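Local structure of periplasmic aliphatic sulphonates-binding protein (Escherichia coli, 2X26) at residues A[81-93]-A[148-160]. The protein probably binds aliphatic sulfonates in the periplasm and delivers them to an ABC transporter for uptake into the cell. Residues are numbered along the deposited sequence; the frame is centred on the assembly and turned at random. Where two conformers were deposited one is given.
Sequences PPKPKAEVILVAE and FQQGNVDAWAIWD
Lys83 reaches Asp160 through water: its NZ donates to two waters, one 2.8 Å away that donates onward to Asp160 OD2, the other donating to Asp160 O. NZ and OD2 stand 4.9 Å apart, too far for a salt bridge, so water joins the two probably charged groups. The carboxylate is further fixed by Ser164 OG on OD1 and His244 ND1 on OD2. At Ala86, the backbone pairing begins with a weak bond from Asp160 N to Ala86 O, bent to 134° at the hydrogen. Glu87 faces Trp159 across a non-hydrogen-bonded pair, where strands 87-92 and 155-159 begin their antiparallel run. Its CG is anti to the backbone N (chi1 -174°) and the chain bends at chi2, which brings OE2 to 3.8 Å from Trp159 CB and to the indole edge near CE3; this oxygen's hydrogen bond is with Ser115 OG, outside both strands.

Val88 N to Ile158 O is 3.0 Å and nearly straight (172°), and the reciprocal bond completes the first hydrogen-bonded pair. These are inner strands of a five-stranded mixed sheet, order 135-138, 107-110, 155-159, 87-92, 172-177, in one of the two alpha/beta lobes expected of a periplasmic binding protein.

Ile89 and Ala157 form a non-hydrogen-bonded pair; the Ile89 backbone bonds instead to strand 172-177. Its CG1 rests against Ala157 CB and CG2 4.0 Å from Ala155 CB, while Leu119 and Leu120 of helix 115-126 cover that face. Leu90 points to the opposite face, with Val88, Trp156 and Ile158, and reciprocal backbone bonds with Trp156 close the second hydrogen-bonded pair. Its CD1 touches Ile158 CG2 at 4.1 Å, and its CB meets Phe148 CZ, which also lies 3.7 Å from Leu90 O. The Phe148 ring turns its edge to Val91 C and one face to Trp156 CB. Val91 CG1 packs 3.8 Å from Ala155 CB, and beyond it a water accepts from Ala92 N and donates to Asp154 O.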
loop_
_atom_site.group_PDB
_atom_site.type_symbol
_atom_site.label_atom_id
_atom_site.label_comp_id
_atom_site.label_asym_id
_atom_site.label_seq_id
_atom_site.Cartn_x
_atom_site.Cartn_y
_atom_site.Cartn_z
ATOM N N PRO A 81 -4.626 2.569 -7.734
ATOM C CA PRO A 81 -5.850 1.754 -7.870
ATOM C C PRO A 81 -5.765 0.486 -7.052
ATOM O O PRO A 81 -4.691 0.000 -6.812
ATOM C CB PRO A 81 -5.883 1.389 -9.361
ATOM C CG PRO A 81 -4.910 2.403 -10.046
ATOM C CD PRO A 81 -3.869 2.697 -8.996
ATOM N N PRO A 82 -6.904 -0.058 -6.659
ATOM C CA PRO A 82 -6.892 -1.337 -5.992
ATOM C C PRO A 82 -6.424 -2.481 -6.923
ATOM O O PRO A 82 -6.464 -2.338 -8.141
ATOM C CB PRO A 82 -8.383 -1.583 -5.673
ATOM C CG PRO A 82 -9.145 -0.760 -6.529
ATOM C CD PRO A 82 -8.265 0.390 -6.989
ATOM N N LYS A 83 -6.005 -3.583 -6.303
ATOM C CA LYS A 83 -5.529 -4.755 -7.051
ATOM C C LYS A 83 -6.414 -5.922 -6.688
ATOM O O LYS A 83 -5.978 -6.821 -5.970
ATOM C CB LYS A 83 -4.071 -5.091 -6.653
ATOM C CG LYS A 83 -3.040 -3.983 -6.939
ATOM C CD LYS A 83 -1.563 -4.527 -6.834
ATOM C CE LYS A 83 -1.282 -5.527 -5.669
ATOM N NZ LYS A 83 -0.060 -6.487 -5.818
ATOM N N PRO A 84 -7.647 -5.958 -7.227
ATOM C CA PRO A 84 -8.563 -7.042 -6.762
ATOM C C PRO A 84 -8.116 -8.454 -7.115
ATOM O O PRO A 84 -8.403 -9.376 -6.351
ATOM C CB PRO A 84 -9.873 -6.720 -7.455
ATOM C CG PRO A 84 -9.524 -5.859 -8.654
ATOM C CD PRO A 84 -8.305 -5.045 -8.174
ATOM N N LYS A 85 -7.350 -8.596 -8.191
ATOM C CA LYS A 85 -6.852 -9.899 -8.644
ATOM C C LYS A 85 -5.634 -10.401 -7.873
ATOM O O LYS A 85 -5.216 -11.529 -8.070
ATOM C CB LYS A 85 -6.496 -9.842 -10.127
ATOM C CG LYS A 85 -7.761 -9.619 -10.984
ATOM C CD LYS A 85 -7.413 -9.303 -12.444
ATOM C CE LYS A 85 -8.545 -9.830 -13.384
ATOM N NZ LYS A 85 -8.580 -9.228 -14.769
ATOM N N ALA A 86 -5.112 -9.551 -6.987
ATOM C CA ALA A 86 -3.923 -9.828 -6.207
ATOM C C ALA A 86 -4.254 -10.189 -4.741
ATOM O O ALA A 86 -3.376 -10.516 -3.956
ATOM C CB ALA A 86 -3.057 -8.562 -6.257
ATOM N N GLU A 87 -5.521 -10.102 -4.350
ATOM C CA GLU A 87 -5.916 -10.336 -2.947
ATOM C C GLU A 87 -6.974 -11.461 -2.982
ATOM O O GLU A 87 -8.010 -11.277 -3.547
ATOM C CB GLU A 87 -6.477 -9.009 -2.398
ATOM C CG GLU A 87 -6.814 -8.984 -0.907
ATOM C CD GLU A 87 -5.606 -8.514 -0.068
ATOM O OE1 GLU A 87 -4.980 -7.515 -0.479
ATOM O OE2 GLU A 87 -5.314 -9.143 0.966
ATOM N N VAL A 88 -6.691 -12.626 -2.392
ATOM C CA VAL A 88 -7.503 -13.845 -2.625
ATOM C C VAL A 88 -7.831 -14.703 -1.400
ATOM O O VAL A 88 -7.162 -14.615 -0.367
ATOM C CB VAL A 88 -6.784 -14.742 -3.657
ATOM C CG1 VAL A 88 -6.563 -13.974 -4.971
ATOM C CG2 VAL A 88 -5.431 -15.285 -3.063
ATOM N N ILE A 89 -8.875 -15.532 -1.529
ATOM C CA ILE A 89 -9.072 -16.690 -0.669
ATOM C C ILE A 89 -8.766 -17.942 -1.498
ATOM O O ILE A 89 -9.374 -18.144 -2.579
ATOM C CB ILE A 89 -10.530 -16.742 -0.155
ATOM C CG1 ILE A 89 -10.867 -15.476 0.616
ATOM C CG2 ILE A 89 -10.778 -18.017 0.708
ATOM C CD1 ILE A 89 -12.384 -15.390 1.075
ATOM N N LEU A 90 -7.809 -18.734 -1.030
ATOM C CA LEU A 90 -7.419 -19.951 -1.709
ATOM C C LEU A 90 -7.966 -21.165 -1.035
ATOM O O LEU A 90 -7.988 -21.251 0.194
ATOM C CB LEU A 90 -5.906 -20.106 -1.674
ATOM C CG LEU A 90 -5.057 -19.087 -2.420
ATOM C CD1 LEU A 90 -3.604 -19.339 -2.043
ATOM C CD2 LEU A 90 -5.248 -19.194 -3.972
ATOM N N VAL A 91 -8.337 -22.137 -1.852
ATOM C CA VAL A 91 -8.676 -23.475 -1.346
ATOM C C VAL A 91 -7.932 -24.445 -2.195
ATOM O O VAL A 91 -7.380 -24.041 -3.213
ATOM C CB VAL A 91 -10.201 -23.771 -1.420
ATOM C CG1 VAL A 91 -10.950 -22.792 -0.501
ATOM C CG2 VAL A 91 -10.719 -23.577 -2.876
ATOM N N ALA A 92 -7.906 -25.721 -1.803
ATOM C CA ALA A 92 -7.291 -26.749 -2.664
ATOM C C ALA A 92 -8.124 -26.930 -3.931
ATOM O O ALA A 92 -9.361 -26.816 -3.853
ATOM C CB ALA A 92 -7.146 -28.089 -1.877
ATOM N N GLU A 93 -7.504 -27.196 -5.095
ATOM C CA GLU A 93 -8.250 -27.331 -6.373
ATOM C C GLU A 93 -9.543 -28.145 -6.303
ATOM O O GLU A 93 -10.633 -27.684 -6.749
ATOM C CB GLU A 93 -7.350 -27.941 -7.448
ATOM C CG GLU A 93 -6.294 -26.991 -7.937
ATOM C CD GLU A 93 -5.357 -27.609 -8.963
ATOM O OE1 GLU A 93 -4.945 -28.776 -8.778
ATOM O OE2 GLU A 93 -5.021 -26.902 -9.945
ATOM N N PHE A 148 -1.968 -24.624 5.830
ATOM C CA PHE A 148 -2.739 -24.878 4.614
ATOM C C PHE A 148 -2.156 -26.099 3.873
ATOM O O PHE A 148 -2.910 -27.000 3.481
ATOM C CB PHE A 148 -2.730 -23.604 3.782
ATOM C CG PHE A 148 -3.576 -23.644 2.533
ATOM C CD1 PHE A 148 -4.931 -24.037 2.556
ATOM C CD2 PHE A 148 -3.024 -23.226 1.333
ATOM C CE1 PHE A 148 -5.703 -24.056 1.380
ATOM C CE2 PHE A 148 -3.785 -23.232 0.154
ATOM C CZ PHE A 148 -5.126 -23.634 0.172
ATOM N N GLN A 149 -0.827 -26.149 3.729
ATOM C CA GLN A 149 -0.170 -27.307 3.081
ATOM C C GLN A 149 -0.390 -28.616 3.832
ATOM O O GLN A 149 -0.486 -29.692 3.221
ATOM C CB GLN A 149 1.323 -27.061 2.884
ATOM C CG GLN A 149 1.623 -26.143 1.730
ATOM C CD GLN A 149 3.044 -25.641 1.770
ATOM O OE1 GLN A 149 3.753 -25.833 2.762
ATOM N NE2 GLN A 149 3.468 -24.972 0.699
ATOM N N GLN A 150 -0.510 -28.529 5.148
ATOM C CA GLN A 150 -0.689 -29.715 5.996
ATOM C C GLN A 150 -2.161 -30.123 6.227
ATOM O O GLN A 150 -2.452 -31.056 7.027
ATOM C CB GLN A 150 0.018 -29.464 7.305
ATOM C CG GLN A 150 1.528 -29.281 7.103
ATOM C CD GLN A 150 2.186 -28.696 8.316
ATOM O OE1 GLN A 150 1.565 -28.588 9.375
ATOM N NE2 GLN A 150 3.431 -28.269 8.168
ATOM N N GLY A 151 -3.056 -29.411 5.532
ATOM C CA GLY A 151 -4.518 -29.641 5.573
ATOM C C GLY A 151 -5.104 -29.311 6.930
ATOM O O GLY A 151 -6.138 -29.853 7.291
ATOM N N ASN A 152 -4.434 -28.417 7.674
ATOM C CA ASN A 152 -4.914 -28.006 8.991
ATOM C C ASN A 152 -5.946 -26.865 8.954
ATOM O O ASN A 152 -6.767 -26.722 9.874
ATOM C CB ASN A 152 -3.744 -27.703 9.919
ATOM C CG ASN A 152 -3.069 -28.973 10.441
ATOM O OD1 ASN A 152 -3.645 -30.043 10.393
ATOM N ND2 ASN A 152 -1.847 -28.848 10.902
ATOM N N VAL A 153 -6.012 -26.141 7.826
ATOM C CA VAL A 153 -7.124 -25.230 7.563
ATOM C C VAL A 153 -7.663 -25.537 6.167
ATOM O O VAL A 153 -6.979 -26.180 5.358
ATOM C CB VAL A 153 -6.713 -23.712 7.621
ATOM C CG1 VAL A 153 -6.453 -23.296 9.042
ATOM C CG2 VAL A 153 -5.517 -23.425 6.753
ATOM N N ASP A 154 -8.884 -25.117 5.891
ATOM C CA ASP A 154 -9.454 -25.408 4.578
ATOM C C ASP A 154 -9.276 -24.325 3.552
ATOM O O ASP A 154 -9.446 -24.569 2.364
ATOM C CB ASP A 154 -10.913 -25.813 4.714
ATOM C CG ASP A 154 -11.036 -27.034 5.608
ATOM O OD1 ASP A 154 -10.261 -27.999 5.358
ATOM O OD2 ASP A 154 -11.781 -26.954 6.593
ATOM N N ALA A 155 -8.961 -23.122 4.011
ATOM C CA ALA A 155 -8.810 -21.991 3.120
ATOM C C ALA A 155 -7.798 -21.019 3.721
ATOM O O ALA A 155 -7.629 -20.991 4.947
ATOM C CB ALA A 155 -10.155 -21.280 2.905
ATOM N N TRP A 156 -7.150 -20.232 2.860
ATOM C CA TRP A 156 -6.111 -19.285 3.256
ATOM C C TRP A 156 -6.394 -17.968 2.529
ATOM O O TRP A 156 -6.426 -17.892 1.283
ATOM C CB TRP A 156 -4.711 -19.820 2.911
ATOM C CG TRP A 156 -3.544 -18.929 3.287
ATOM C CD1 TRP A 156 -3.506 -18.005 4.272
ATOM C CD2 TRP A 156 -2.234 -18.964 2.723
ATOM N NE1 TRP A 156 -2.261 -17.415 4.333
ATOM C CE2 TRP A 156 -1.463 -18.000 3.392
ATOM C CE3 TRP A 156 -1.650 -19.692 1.676
ATOM C CZ2 TRP A 156 -0.135 -17.739 3.068
ATOM C CZ3 TRP A 156 -0.311 -19.439 1.360
ATOM C CH2 TRP A 156 0.418 -18.475 2.050
ATOM N N ALA A 157 -6.650 -16.935 3.308
ATOM C CA ALA A 157 -6.873 -15.616 2.708
ATOM C C ALA A 157 -5.548 -14.888 2.795
ATOM O O ALA A 157 -4.968 -14.763 3.884
ATOM C CB ALA A 157 -7.979 -14.875 3.456
ATOM N N ILE A 158 -5.027 -14.482 1.636
ATOM C CA ILE A 158 -3.655 -13.964 1.524
ATOM C C ILE A 158 -3.464 -13.054 0.318
ATOM O O ILE A 158 -4.272 -13.058 -0.622
ATOM C CB ILE A 158 -2.631 -15.187 1.475
ATOM C CG1 ILE A 158 -1.163 -14.732 1.685
ATOM C CG2 ILE A 158 -2.834 -16.008 0.220
ATOM C CD1 ILE A 158 -0.900 -14.067 3.041
ATOM N N TRP A 159 -2.410 -12.224 0.373
ATOM C CA TRP A 159 -2.060 -11.296 -0.686
ATOM C C TRP A 159 -0.871 -11.788 -1.530
ATOM O O TRP A 159 -0.194 -12.765 -1.186
ATOM C CB TRP A 159 -1.748 -9.919 -0.091
ATOM C CG TRP A 159 -0.696 -9.933 0.985
ATOM C CD1 TRP A 159 0.629 -9.730 0.836
ATOM C CD2 TRP A 159 -0.922 -10.141 2.406
ATOM N NE1 TRP A 159 1.274 -9.799 2.071
ATOM C CE2 TRP A 159 0.332 -10.033 3.049
ATOM C CE3 TRP A 159 -2.077 -10.352 3.190
ATOM C CZ2 TRP A 159 0.488 -10.169 4.457
ATOM C CZ3 TRP A 159 -1.919 -10.465 4.595
ATOM C CH2 TRP A 159 -0.660 -10.403 5.196
ATOM N N ASP A 160 -0.655 -11.128 -2.655
ATOM C CA ASP A 160 0.528 -11.391 -3.495
ATOM C C ASP A 160 1.758 -10.761 -2.826
ATOM O O ASP A 160 1.684 -9.635 -2.287
ATOM C CB ASP A 160 0.286 -10.741 -4.858
ATOM C CG ASP A 160 0.190 -11.723 -5.996
ATOM O OD1 ASP A 160 0.641 -12.891 -5.830
ATOM O OD2 ASP A 160 -0.248 -11.252 -7.112
HETATM O O HOH W 1 0.012 -8.512 -7.693
HETATM O O HOH W 2 -0.784 -7.994 -3.193
HETATM O O HOH W 3 -8.835 -26.619 0.764
#